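Local coordinates for protein cytosolic phospholipase A2 delta (Homo sapiens, PDB 5IZ5) that hydrolyses glycerophospholipids at the sn-2 position in a calcium-dependent manner, preferring linoleic acid there, and associates with lipid membranes through a calcium-binding C2 domain, at residues Cys25-Thr29 with Glu141-Thr147; Leu449-Arg453 with Phe487-Val492; Asp541-Asp545 with Phe593-Thr598; Pro702-Pro706 with Leu719-Pro723. The protein carries 3 engineered substitutions. Numbering follows the deposited sequence.

Interaction 1: residues Cys25-Thr29 with Glu141-Thr147; sequences CWQLT and EFLMEET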
loop_
_atom_site.group_PDB
_atom_site.type_symbol
_atom_site.label_atom_id
_atom_site.label_comp_id
_atom_site.label_asym_id
_atom_site.label_seq_id
_atom_site.Cartn_x
_atom_site.Cartn_y
_atom_site.Cartn_z
ATOM N N CYS B 25 18.761 13.652 23.155
ATOM C CA CYS B 25 18.176 12.495 23.847
ATOM C C CYS B 25 18.277 12.592 25.372
ATOM O O CYS B 25 19.155 13.260 25.900
ATOM C CB CYS B 25 18.844 11.192 23.374
ATOM S SG CYS B 25 18.611 10.850 21.605
ATOM N N TRP B 26 17.363 11.918 26.065
ATOM C CA TRP B 26 17.402 11.794 27.520
ATOM C C TRP B 26 17.761 10.364 27.893
ATOM O O TRP B 26 17.640 9.456 27.070
ATOM C CB TRP B 26 16.042 12.134 28.125
ATOM C CG TRP B 26 15.567 13.546 27.822
ATOM C CD1 TRP B 26 16.347 14.639 27.568
ATOM C CD2 TRP B 26 14.205 14.007 27.765
ATOM N NE1 TRP B 26 15.561 15.745 27.344
ATOM C CE2 TRP B 26 14.243 15.387 27.460
ATOM C CE3 TRP B 26 12.958 13.388 27.937
ATOM C CZ2 TRP B 26 13.079 16.160 27.323
ATOM C CZ3 TRP B 26 11.800 14.158 27.801
ATOM C CH2 TRP B 26 11.872 15.528 27.497
ATOM N N GLN B 27 18.204 10.160 29.131
ATOM C CA GLN B 27 18.390 8.808 29.651
ATOM C C GLN B 27 17.217 8.409 30.546
ATOM O O GLN B 27 16.896 9.128 31.486
ATOM C CB GLN B 27 19.693 8.696 30.438
ATOM C CG GLN B 27 19.836 7.332 31.110
ATOM C CD GLN B 27 20.933 7.287 32.145
ATOM O OE1 GLN B 27 20.668 7.075 33.329
ATOM N NE2 GLN B 27 22.170 7.491 31.710
ATOM N N LEU B 28 16.593 7.265 30.258
ATOM C CA LEU B 28 15.522 6.723 31.107
ATOM C C LEU B 28 16.017 5.528 31.923
ATOM O O LEU B 28 16.527 4.559 31.362
ATOM C CB LEU B 28 14.308 6.293 30.266
ATOM C CG LEU B 28 13.095 5.748 31.042
ATOM C CD1 LEU B 28 12.497 6.822 31.943
ATOM C CD2 LEU B 28 12.031 5.191 30.101
ATOM N N THR B 29 15.852 5.594 33.242
ATOM C CA THR B 29 16.086 4.422 34.095
ATOM C C THR B 29 14.732 3.822 34.477
ATOM O O THR B 29 13.869 4.510 35.033
ATOM C CB THR B 29 16.929 4.724 35.358
ATOM O OG1 THR B 29 16.104 5.283 36.386
ATOM C CG2 THR B 29 18.064 5.684 35.046
ATOM N N GLU B 141 9.373 2.007 38.778
ATOM C CA GLU B 141 9.708 3.433 38.879
ATOM C C GLU B 141 10.542 3.923 37.708
ATOM O O GLU B 141 11.429 3.217 37.217
ATOM C CB GLU B 141 10.326 3.823 40.222
ATOM C CG GLU B 141 11.039 2.740 41.008
ATOM C CD GLU B 141 11.438 3.205 42.401
ATOM O OE1 GLU B 141 10.966 4.273 42.846
ATOM O OE2 GLU B 141 12.231 2.498 43.056
ATOM N N PHE B 142 10.235 5.145 37.274
ATOM C CA PHE B 142 10.861 5.756 36.111
ATOM C C PHE B 142 11.590 7.031 36.498
ATOM O O PHE B 142 11.036 7.877 37.198
ATOM C CB PHE B 142 9.798 6.115 35.071
ATOM C CG PHE B 142 9.016 4.941 34.572
ATOM C CD1 PHE B 142 9.473 4.206 33.491
ATOM C CD2 PHE B 142 7.821 4.572 35.180
ATOM C CE1 PHE B 142 8.746 3.122 33.027
ATOM C CE2 PHE B 142 7.092 3.489 34.724
ATOM C CZ PHE B 142 7.554 2.762 33.645
ATOM N N LEU B 143 12.829 7.173 36.035
ATOM C CA LEU B 143 13.546 8.433 36.177
ATOM C C LEU B 143 14.166 8.835 34.852
ATOM O O LEU B 143 14.964 8.095 34.269
ATOM C CB LEU B 143 14.633 8.353 37.248
ATOM C CG LEU B 143 15.348 9.692 37.496
ATOM C CD1 LEU B 143 14.479 10.664 38.291
ATOM C CD2 LEU B 143 16.692 9.483 38.183
ATOM N N MET B 144 13.792 10.025 34.396
ATOM C CA MET B 144 14.317 10.587 33.173
ATOM C C MET B 144 15.328 11.664 33.526
ATOM O O MET B 144 15.024 12.582 34.291
ATOM C CB MET B 144 13.179 11.187 32.362
ATOM C CG MET B 144 13.580 11.598 30.956
ATOM S SD MET B 144 13.611 10.200 29.817
ATOM C CE MET B 144 11.856 9.933 29.519
ATOM N N GLU B 145 16.526 11.549 32.958
ATOM C CA GLU B 145 17.609 12.463 33.245
ATOM C C GLU B 145 18.273 12.960 31.985
ATOM O O GLU B 145 18.320 12.246 30.985
ATOM C CB GLU B 145 18.666 11.760 34.073
ATOM C CG GLU B 145 18.301 11.568 35.527
ATOM C CD GLU B 145 19.460 11.040 36.353
ATOM O OE1 GLU B 145 20.309 10.306 35.806
ATOM O OE2 GLU B 145 19.527 11.366 37.555
ATOM N N GLU B 146 18.826 14.167 32.078
ATOM C CA GLU B 146 19.543 14.811 30.991
ATOM C C GLU B 146 20.872 14.104 30.770
ATOM O O GLU B 146 21.415 13.491 31.684
ATOM C CB GLU B 146 19.771 16.283 31.350
ATOM C CG GLU B 146 20.352 17.154 30.257
ATOM C CD GLU B 146 20.261 18.641 30.576
ATOM O OE1 GLU B 146 20.859 19.439 29.829
ATOM O OE2 GLU B 146 19.593 19.024 31.563
ATOM N N THR B 147 21.368 14.161 29.541
ATOM C CA THR B 147 22.674 13.623 29.188
ATOM C C THR B 147 23.478 14.750 28.550
ATOM O O THR B 147 22.918 15.772 28.159
ATOM C CB THR B 147 22.562 12.453 28.188
ATOM O OG1 THR B 147 22.132 12.946 26.915
ATOM C CG2 THR B 147 21.573 11.387 28.682
HETATM O O HOH W 1 19.448 15.549 27.680
HETATM O O HOH W 2 17.644 8.631 34.227
#

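Interaction 2: residues Leu449-Arg453 with Phe487-Val492; sequences LSGQR and FSPYEV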
loop_
_atom_site.group_PDB
_atom_site.type_symbol
_atom_site.label_atom_id
_atom_site.label_comp_id
_atom_site.label_asym_id
_atom_site.label_seq_id
_atom_site.Cartn_x
_atom_site.Cartn_y
_atom_site.Cartn_z
ATOM N N LEU B 449 5.758 0.173 -14.540
ATOM C CA LEU B 449 5.150 1.412 -14.084
ATOM C C LEU B 449 6.083 2.610 -14.270
ATOM O O LEU B 449 5.637 3.683 -14.660
ATOM C CB LEU B 449 4.720 1.302 -12.616
ATOM C CG LEU B 449 4.125 2.557 -11.967
ATOM C CD1 LEU B 449 2.977 3.131 -12.785
ATOM C CD2 LEU B 449 3.655 2.240 -10.554
ATOM N N SER B 450 7.369 2.424 -13.986
ATOM C CA SER B 450 8.352 3.497 -14.142
ATOM C C SER B 450 8.457 3.976 -15.592
ATOM O O SER B 450 8.717 5.146 -15.832
ATOM C CB SER B 450 9.728 3.043 -13.652
ATOM O OG SER B 450 10.217 1.962 -14.417
ATOM N N GLY B 451 8.252 3.066 -16.540
ATOM C CA GLY B 451 8.253 3.391 -17.965
ATOM C C GLY B 451 7.134 4.320 -18.400
ATOM O O GLY B 451 7.212 4.934 -19.471
ATOM N N GLN B 452 6.100 4.444 -17.564
ATOM C CA GLN B 452 4.988 5.354 -17.829
ATOM C C GLN B 452 5.362 6.833 -17.685
ATOM O O GLN B 452 4.621 7.698 -18.140
ATOM C CB GLN B 452 3.797 5.031 -16.918
ATOM C CG GLN B 452 3.232 3.634 -17.131
ATOM C CD GLN B 452 1.943 3.382 -16.370
ATOM O OE1 GLN B 452 1.383 4.277 -15.733
ATOM N NE2 GLN B 452 1.464 2.152 -16.434
ATOM N N ARG B 453 6.500 7.125 -17.058
ATOM C CA ARG B 453 7.011 8.498 -17.010
ATOM C C ARG B 453 7.211 9.098 -18.407
ATOM O O ARG B 453 7.059 10.304 -18.585
ATOM C CB ARG B 453 8.315 8.569 -16.210
ATOM C CG ARG B 453 8.097 8.388 -14.713
ATOM C CD ARG B 453 9.292 8.830 -13.888
ATOM N NE ARG B 453 10.443 7.947 -14.066
ATOM C CZ ARG B 453 10.768 6.925 -13.272
ATOM N NH1 ARG B 453 10.026 6.603 -12.213
ATOM N NH2 ARG B 453 11.855 6.209 -13.551
ATOM N N PHE B 487 -0.265 4.604 -6.221
ATOM C CA PHE B 487 0.792 4.350 -7.206
ATOM C C PHE B 487 0.701 5.349 -8.361
ATOM O O PHE B 487 -0.381 5.563 -8.922
ATOM C CB PHE B 487 0.660 2.950 -7.822
ATOM C CG PHE B 487 0.867 1.822 -6.849
ATOM C CD1 PHE B 487 1.956 0.973 -6.981
ATOM C CD2 PHE B 487 -0.034 1.595 -5.810
ATOM C CE1 PHE B 487 2.149 -0.080 -6.096
ATOM C CE2 PHE B 487 0.152 0.542 -4.917
ATOM C CZ PHE B 487 1.244 -0.294 -5.058
ATOM N N SER B 488 1.839 5.938 -8.727
ATOM C CA SER B 488 1.950 6.726 -9.959
ATOM C C SER B 488 3.302 6.450 -10.615
ATOM O O SER B 488 4.172 5.836 -9.994
ATOM C CB SER B 488 1.812 8.222 -9.664
ATOM O OG SER B 488 3.068 8.805 -9.369
ATOM N N PRO B 489 3.495 6.914 -11.865
ATOM C CA PRO B 489 4.801 6.749 -12.506
ATOM C C PRO B 489 5.947 7.464 -11.788
ATOM O O PRO B 489 7.103 7.099 -11.991
ATOM C CB PRO B 489 4.589 7.350 -13.901
ATOM C CG PRO B 489 3.115 7.285 -14.124
ATOM C CD PRO B 489 2.529 7.554 -12.774
ATOM N N TYR B 490 5.630 8.459 -10.962
ATOM C CA TYR B 490 6.634 9.187 -10.192
ATOM C C TYR B 490 6.861 8.638 -8.786
ATOM O O TYR B 490 7.999 8.627 -8.313
ATOM C CB TYR B 490 6.273 10.678 -10.097
ATOM C CG TYR B 490 6.191 11.377 -11.435
ATOM C CD1 TYR B 490 7.209 11.247 -12.376
ATOM C CD2 TYR B 490 5.102 12.183 -11.756
ATOM C CE1 TYR B 490 7.140 11.889 -13.596
ATOM C CE2 TYR B 490 5.021 12.822 -12.982
ATOM C CZ TYR B 490 6.042 12.673 -13.896
ATOM O OH TYR B 490 5.978 13.305 -15.109
ATOM N N GLU B 491 5.806 8.210 -8.099
ATOM C CA GLU B 491 5.992 7.679 -6.757
ATOM C C GLU B 491 4.853 6.803 -6.241
ATOM O O GLU B 491 3.704 6.902 -6.690
ATOM C CB GLU B 491 6.289 8.804 -5.755
ATOM C CG GLU B 491 5.301 9.949 -5.750
ATOM C CD GLU B 491 5.563 10.969 -4.651
ATOM O OE1 GLU B 491 6.698 11.046 -4.138
ATOM O OE2 GLU B 491 4.623 11.706 -4.301
ATOM N N VAL B 492 5.226 5.942 -5.297
ATOM C CA VAL B 492 4.342 4.983 -4.666
ATOM C C VAL B 492 4.464 5.195 -3.166
ATOM O O VAL B 492 5.576 5.244 -2.632
ATOM C CB VAL B 492 4.766 3.541 -5.005
ATOM C CG1 VAL B 492 3.877 2.539 -4.290
ATOM C CG2 VAL B 492 4.731 3.303 -6.513
HETATM O O HOH W 3 7.482 12.305 -17.037
#

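Interaction 3: residues Asp541-Asp545 with Phe593-Thr598; sequences DAWYD and FKGFLT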
loop_
_atom_site.group_PDB
_atom_site.type_symbol
_atom_site.label_atom_id
_atom_site.label_comp_id
_atom_site.label_asym_id
_atom_site.label_seq_id
_atom_site.Cartn_x
_atom_site.Cartn_y
_atom_site.Cartn_z
ATOM N N ASP B 541 -12.300 -19.161 -4.015
ATOM C CA ASP B 541 -13.652 -19.707 -3.828
ATOM C C ASP B 541 -14.082 -20.676 -4.930
ATOM O O ASP B 541 -14.711 -21.702 -4.658
ATOM C CB ASP B 541 -14.697 -18.588 -3.759
ATOM C CG ASP B 541 -14.677 -17.815 -2.446
ATOM O OD1 ASP B 541 -13.954 -18.201 -1.497
ATOM O OD2 ASP B 541 -15.408 -16.800 -2.373
ATOM N N ALA B 542 -13.777 -20.335 -6.175
ATOM C CA ALA B 542 -14.121 -21.194 -7.303
ATOM C C ALA B 542 -13.370 -22.527 -7.268
ATOM O O ALA B 542 -13.879 -23.538 -7.747
ATOM C CB ALA B 542 -13.846 -20.479 -8.613
ATOM N N TRP B 543 -12.167 -22.524 -6.699
ATOM C CA TRP B 543 -11.290 -23.692 -6.738
ATOM C C TRP B 543 -11.333 -24.585 -5.513
ATOM O O TRP B 543 -11.288 -25.800 -5.654
ATOM C CB TRP B 543 -9.834 -23.274 -6.968
ATOM C CG TRP B 543 -9.503 -23.022 -8.410
ATOM C CD1 TRP B 543 -10.387 -22.915 -9.442
ATOM C CD2 TRP B 543 -8.200 -22.839 -8.978
ATOM N NE1 TRP B 543 -9.719 -22.692 -10.621
ATOM C CE2 TRP B 543 -8.375 -22.635 -10.363
ATOM C CE3 TRP B 543 -6.903 -22.831 -8.452
ATOM C CZ2 TRP B 543 -7.300 -22.421 -11.228
ATOM C CZ3 TRP B 543 -5.836 -22.620 -9.316
ATOM C CH2 TRP B 543 -6.043 -22.414 -10.687
ATOM N N TYR B 544 -11.397 -23.980 -4.332
ATOM C CA TYR B 544 -11.236 -24.678 -3.068
ATOM C C TYR B 544 -12.532 -24.629 -2.285
ATOM O O TYR B 544 -13.058 -23.555 -1.995
ATOM C CB TYR B 544 -10.112 -24.043 -2.250
ATOM C CG TYR B 544 -8.804 -24.027 -2.994
ATOM C CD1 TYR B 544 -8.454 -22.926 -3.755
ATOM C CD2 TYR B 544 -7.933 -25.117 -2.969
ATOM C CE1 TYR B 544 -7.269 -22.892 -4.459
ATOM C CE2 TYR B 544 -6.741 -25.088 -3.673
ATOM C CZ TYR B 544 -6.424 -23.969 -4.414
ATOM O OH TYR B 544 -5.266 -23.909 -5.120
ATOM N N ASP B 545 -13.050 -25.804 -1.949
ATOM C CA ASP B 545 -14.220 -25.894 -1.092
ATOM C C ASP B 545 -13.788 -25.536 0.325
ATOM O O ASP B 545 -13.538 -26.420 1.144
ATOM C CB ASP B 545 -14.818 -27.312 -1.155
ATOM C CG ASP B 545 -16.244 -27.375 -0.628
ATOM O OD1 ASP B 545 -16.620 -26.510 0.196
ATOM O OD2 ASP B 545 -16.989 -28.295 -1.045
ATOM N N PHE B 593 -2.490 -26.166 -11.436
ATOM C CA PHE B 593 -2.165 -25.211 -10.371
ATOM C C PHE B 593 -3.032 -25.237 -9.107
ATOM O O PHE B 593 -2.698 -24.594 -8.111
ATOM C CB PHE B 593 -2.155 -23.819 -11.005
ATOM C CG PHE B 593 -0.904 -23.554 -11.780
ATOM C CD1 PHE B 593 0.286 -23.241 -11.126
ATOM C CD2 PHE B 593 -0.896 -23.674 -13.152
ATOM C CE1 PHE B 593 1.446 -23.024 -11.843
ATOM C CE2 PHE B 593 0.261 -23.449 -13.875
ATOM C CZ PHE B 593 1.434 -23.130 -13.220
ATOM N N LYS B 594 -4.117 -25.997 -9.113
ATOM C CA LYS B 594 -4.992 -26.060 -7.942
ATOM C C LYS B 594 -4.201 -26.578 -6.746
ATOM O O LYS B 594 -4.185 -25.969 -5.677
ATOM C CB LYS B 594 -6.171 -26.989 -8.254
ATOM C CG LYS B 594 -7.437 -26.796 -7.445
ATOM C CD LYS B 594 -7.460 -27.611 -6.159
ATOM C CE LYS B 594 -8.840 -28.215 -5.916
ATOM N NZ LYS B 594 -9.158 -28.372 -4.468
ATOM N N GLY B 595 -3.511 -27.688 -6.958
ATOM C CA GLY B 595 -2.704 -28.312 -5.924
ATOM C C GLY B 595 -1.527 -27.437 -5.536
ATOM O O GLY B 595 -1.280 -27.185 -4.359
ATOM N N PHE B 596 -0.821 -26.956 -6.554
ATOM C CA PHE B 596 0.322 -26.057 -6.375
ATOM C C PHE B 596 0.022 -24.874 -5.448
ATOM O O PHE B 596 0.829 -24.527 -4.583
ATOM C CB PHE B 596 0.776 -25.556 -7.752
ATOM C CG PHE B 596 1.974 -24.657 -7.705
ATOM C CD1 PHE B 596 1.820 -23.286 -7.556
ATOM C CD2 PHE B 596 3.254 -25.177 -7.818
ATOM C CE1 PHE B 596 2.920 -22.450 -7.510
ATOM C CE2 PHE B 596 4.362 -24.346 -7.776
ATOM C CZ PHE B 596 4.195 -22.979 -7.624
ATOM N N LEU B 597 -1.136 -24.258 -5.632
ATOM C CA LEU B 597 -1.504 -23.052 -4.876
ATOM C C LEU B 597 -2.098 -23.285 -3.465
ATOM O O LEU B 597 -2.316 -22.326 -2.727
ATOM C CB LEU B 597 -2.474 -22.225 -5.733
ATOM C CG LEU B 597 -2.189 -20.730 -5.961
ATOM C CD1 LEU B 597 -0.773 -20.547 -6.487
ATOM C CD2 LEU B 597 -3.192 -20.145 -6.945
ATOM N N THR B 598 -2.315 -24.540 -3.074
ATOM C CA THR B 598 -3.137 -24.876 -1.891
ATOM C C THR B 598 -2.729 -24.159 -0.595
ATOM O O THR B 598 -3.551 -23.558 0.121
ATOM C CB THR B 598 -3.082 -26.395 -1.639
ATOM O OG1 THR B 598 -3.527 -27.078 -2.814
ATOM C CG2 THR B 598 -3.944 -26.813 -0.447
#

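Interaction 4: residues Pro702-Pro706 with Leu719-Pro723; sequences PRVEP and LFSDP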
loop_
_atom_site.group_PDB
_atom_site.type_symbol
_atom_site.label_atom_id
_atom_site.label_comp_id
_atom_site.label_asym_id
_atom_site.label_seq_id
_atom_site.Cartn_x
_atom_site.Cartn_y
_atom_site.Cartn_z
ATOM N N PRO B 702 -19.182 17.627 -2.180
ATOM C CA PRO B 702 -20.597 18.004 -2.273
ATOM C C PRO B 702 -21.527 16.917 -1.773
ATOM O O PRO B 702 -21.159 15.743 -1.731
ATOM C CB PRO B 702 -20.820 18.205 -3.778
ATOM C CG PRO B 702 -19.797 17.341 -4.418
ATOM C CD PRO B 702 -18.597 17.397 -3.512
ATOM N N ARG B 703 -22.733 17.322 -1.407
ATOM C CA ARG B 703 -23.763 16.382 -1.022
ATOM C C ARG B 703 -24.127 15.524 -2.223
ATOM O O ARG B 703 -24.199 16.017 -3.344
ATOM C CB ARG B 703 -25.003 17.116 -0.507
ATOM C CG ARG B 703 -24.715 18.097 0.612
ATOM C CD ARG B 703 -25.961 18.442 1.379
ATOM N NE ARG B 703 -25.627 19.312 2.501
ATOM C CZ ARG B 703 -25.856 20.622 2.571
ATOM N NH1 ARG B 703 -26.444 21.285 1.577
ATOM N NH2 ARG B 703 -25.490 21.281 3.664
ATOM N N VAL B 704 -24.338 14.238 -1.978
ATOM C CA VAL B 704 -24.756 13.299 -3.007
ATOM C C VAL B 704 -26.138 12.831 -2.600
ATOM O O VAL B 704 -26.287 11.838 -1.872
ATOM C CB VAL B 704 -23.777 12.113 -3.143
ATOM C CG1 VAL B 704 -24.264 11.113 -4.179
ATOM C CG2 VAL B 704 -22.394 12.613 -3.524
ATOM N N GLU B 705 -27.141 13.576 -3.064
ATOM C CA GLU B 705 -28.527 13.359 -2.683
ATOM C C GLU B 705 -29.400 13.208 -3.914
ATOM O O GLU B 705 -30.201 14.087 -4.218
ATOM C CB GLU B 705 -29.016 14.524 -1.818
ATOM C CG GLU B 705 -28.380 14.546 -0.438
ATOM C CD GLU B 705 -28.552 15.875 0.292
ATOM O OE1 GLU B 705 -28.935 16.877 -0.345
ATOM O OE2 GLU B 705 -28.291 15.937 1.512
ATOM N N PRO B 706 -29.249 12.082 -4.630
ATOM C CA PRO B 706 -30.149 11.826 -5.742
ATOM C C PRO B 706 -31.604 11.656 -5.276
ATOM O O PRO B 706 -31.856 11.062 -4.231
ATOM C CB PRO B 706 -29.614 10.520 -6.332
ATOM C CG PRO B 706 -28.910 9.842 -5.206
ATOM C CD PRO B 706 -28.311 10.964 -4.407
ATOM N N LEU B 719 -25.129 15.843 -11.861
ATOM C CA LEU B 719 -24.275 16.876 -11.294
ATOM C C LEU B 719 -24.414 16.916 -9.782
ATOM O O LEU B 719 -25.526 17.015 -9.260
ATOM C CB LEU B 719 -24.650 18.244 -11.874
ATOM C CG LEU B 719 -23.941 19.467 -11.287
ATOM C CD1 LEU B 719 -22.472 19.477 -11.669
ATOM C CD2 LEU B 719 -24.618 20.740 -11.764
ATOM N N PHE B 720 -23.286 16.835 -9.082
ATOM C CA PHE B 720 -23.258 17.030 -7.641
ATOM C C PHE B 720 -22.277 18.134 -7.339
ATOM O O PHE B 720 -21.077 17.980 -7.559
ATOM C CB PHE B 720 -22.877 15.740 -6.928
ATOM C CG PHE B 720 -23.881 14.640 -7.125
ATOM C CD1 PHE B 720 -25.103 14.676 -6.463
ATOM C CD2 PHE B 720 -23.621 13.583 -7.989
ATOM C CE1 PHE B 720 -26.034 13.666 -6.645
ATOM C CE2 PHE B 720 -24.547 12.572 -8.177
ATOM C CZ PHE B 720 -25.758 12.615 -7.506
ATOM N N SER B 721 -22.803 19.248 -6.845
ATOM C CA SER B 721 -22.020 20.448 -6.655
ATOM C C SER B 721 -22.653 21.352 -5.603
ATOM O O SER B 721 -23.875 21.509 -5.545
ATOM C CB SER B 721 -21.883 21.179 -7.994
ATOM O OG SER B 721 -22.257 22.534 -7.911
ATOM N N ASP B 722 -21.801 21.953 -4.784
ATOM C CA ASP B 722 -22.232 22.818 -3.691
ATOM C C ASP B 722 -21.613 24.195 -3.917
ATOM O O ASP B 722 -20.490 24.453 -3.486
ATOM C CB ASP B 722 -21.830 22.230 -2.327
ATOM C CG ASP B 722 -22.808 21.174 -1.822
ATOM O OD1 ASP B 722 -23.771 20.834 -2.546
ATOM O OD2 ASP B 722 -22.603 20.672 -0.692
ATOM N N PRO B 723 -22.338 25.087 -4.618
ATOM C CA PRO B 723 -21.780 26.419 -4.879
ATOM C C PRO B 723 -21.509 27.231 -3.603
ATOM O O PRO B 723 -20.676 28.135 -3.616
ATOM C CB PRO B 723 -22.852 27.088 -5.748
ATOM C CG PRO B 723 -24.110 26.357 -5.440
ATOM C CD PRO B 723 -23.694 24.941 -5.178
#

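Interaction 1: residues Cys25-Thr29 with Glu141-Thr147
Strands 25-29 and 141-146 run antiparallel, and their backbones satisfy each other. At the hydrogen-bonded pair Q27-E145, Q27 N gives to E145 O at 2.8 Å and E145 N to Q27 O at 2.9 Å; at the next hydrogen-bonded pair, T29 N reaches L143 O at 2.8 Å and L143 N reaches T29 O at 3.0 Å. Two of these carbonyls do double duty, because water 2 donates to both Q27 O (2.9 Å) and L143 O (2.7 Å). Beyond these pairs, T147 OG1 donates to C25 O at 3.2 Å, while water 1 links C25 O (2.9 Å) to T147 N (3.0 Å). L28 and M144, a non-hydrogen-bonded pair, put their side chains on one face, and M144 SD lies at the edge of the W26 six-membered ring, 5.1 Å from its centroid, a Met-aromatic contact. Q27, T29, L143 and E145 occupy the other face. E141 OE1 is held in a salt bridge by R125. The pair lies in the C2 part of a larger antiparallel sheet: strand 21-36 is flanked by strand 75-85, strand 137-146 by strand 124-129, and backbone hydrogen bonds join W26 to I84, L28 to F82 and F142 to L124.

Interaction 2: residues Leu449-Arg453 with Phe487-Val492
L449 supplies most of the apolar contact with F487, P489 and V492. With chi1 t and chi2 p, its side chain extends along the second segment, bringing L449 CD2 to 4.1 Å from F487 CB and 4.3 Å from V492 CG2, while L449 CD1 lies 4.4 Å from P489 CG. The F487 ring, chi1 m, receives L449 CD2 at its edge and meets W531 and F506 edge-to-face beyond the two segments. P489 is the most heavily covered residue; Q452 CB rests 3.7 Å from P489 CG, and the m, t conformation of Q452 carries its amide onward to Y466. R453 adopts m, t, m, so its chain runs past the proline, with R453 CG 3.7 Å from P489 CB and R453 CD 3.5 Å from Y490 CD1, before R453 NH1 donates to P489 O at 3.0 Å. The same NH1 has a salt bridge to E504. Y490, chi1 m, swings its hydroxyl back to water 3, which lies 2.6 Å from Y490 OH and donates to R453 O at 2.6 Å. S488, chi1 p, points away from 449-453, and S488 OG accepts from Y490 N (3.0 Å) and E491 N (3.1 Å) of its own loop. The 3-10 segment 450-453 thus packs against an ST turn combined with an ST motif, which shapes the connection of the beta-hairpin 482-487/492-494 in the catalytic domain's mixed sheet.

Interaction 3: residues Asp541-Asp545 with Phe593-Thr598
W543 packs its indole against the backbone and side chains at and just beyond the end of helix 588-593, with W543 CH2 4.1 Å from F593 CB and W543 CZ3 4.3 Å from L597 CD2. The contact joins two helix ends in the catalytic domain: helix 534-543 stops at W543, and beyond F593 the chain enters a type I beta turn, G595 to T598. Within that turn T598 N and T598 OG1 both donate to G595 O, at 3.1 and 2.7 Å. K594 reaches back along the first segment, K594 CE lying 3.4 Å from W543 O and K594 CD 3.6 Å from Y544 CE2, so its aliphatic part fills the space beside both aromatic residues. F593 is buried against helices 406-422 and 428-441, touching L409 and L431, and L597 against helix 428-441, touching F428. Y544, the first residue to leave helical geometry, directs its ring at the turn with Y544 OH 3.3 Å from L597 CB, and Y544 OH donates to K594 O in a very short hydrogen bond of 2.4 Å.

Interaction 4: residues Pro702-Pro706 with Leu719-Pro723
Apolar contact dominates here, where a loop of the catalytic domain is laid against strand 718-720, an outlying strand of its mixed sheet. F720 points its side chain at the loop and is the most covered residue of the two segments. V704 CG1 sits over one face of the F720 ring, 4.1 Å from the centroid, in a CH-pi contact. P706 CD lies 4.2 Å from F720 CE1, and P702 CG is 4.3 Å from F720 CB. F684, just before helix 685-696, and L687, in its first turn, also touch the F720 side chain, while F720 pairs through its backbone with L731 of strand 730-734. Backbone atoms add van der Waals contacts: P702 CG comes within 3.5 Å of F720 O, and R703 O within 3.5 Å of F720 CD1. The electrostatic part is slight and gathers on D722. R703 NH1 stays 4.5 Å from D722 OD2, beyond a salt bridge and with the oxygen well out of the guanidinium plane, whereas R703 N donates to D722 OD2 in a weak hydrogen bond of 3.4 Å.

Overall arrangement
The four contacts follow one another along the chain, each closing before the next opens. Interaction 1 stands apart in the N-terminal C2 part of a larger antiparallel sheet, its centre 46 to 56 Å from those of the other three, which all fall in the PLA2c catalytic region. Interactions 2 and 4 involve the same mixed sheet, through strands 482-487 and 492-494 in one and strand 718-720 in the other, with centres 33 Å apart. Interaction 3 joins helix ends, its centre about 33 Å from that of interaction 2 and about 45 Å from that of interaction 4. Interaction 2 is nearest the chain's centre, with the F487 side chain about 11 Å from that of D651, the likely proton acceptor. The contacts thus sample the membrane-associating and catalytic parts, well apart in space.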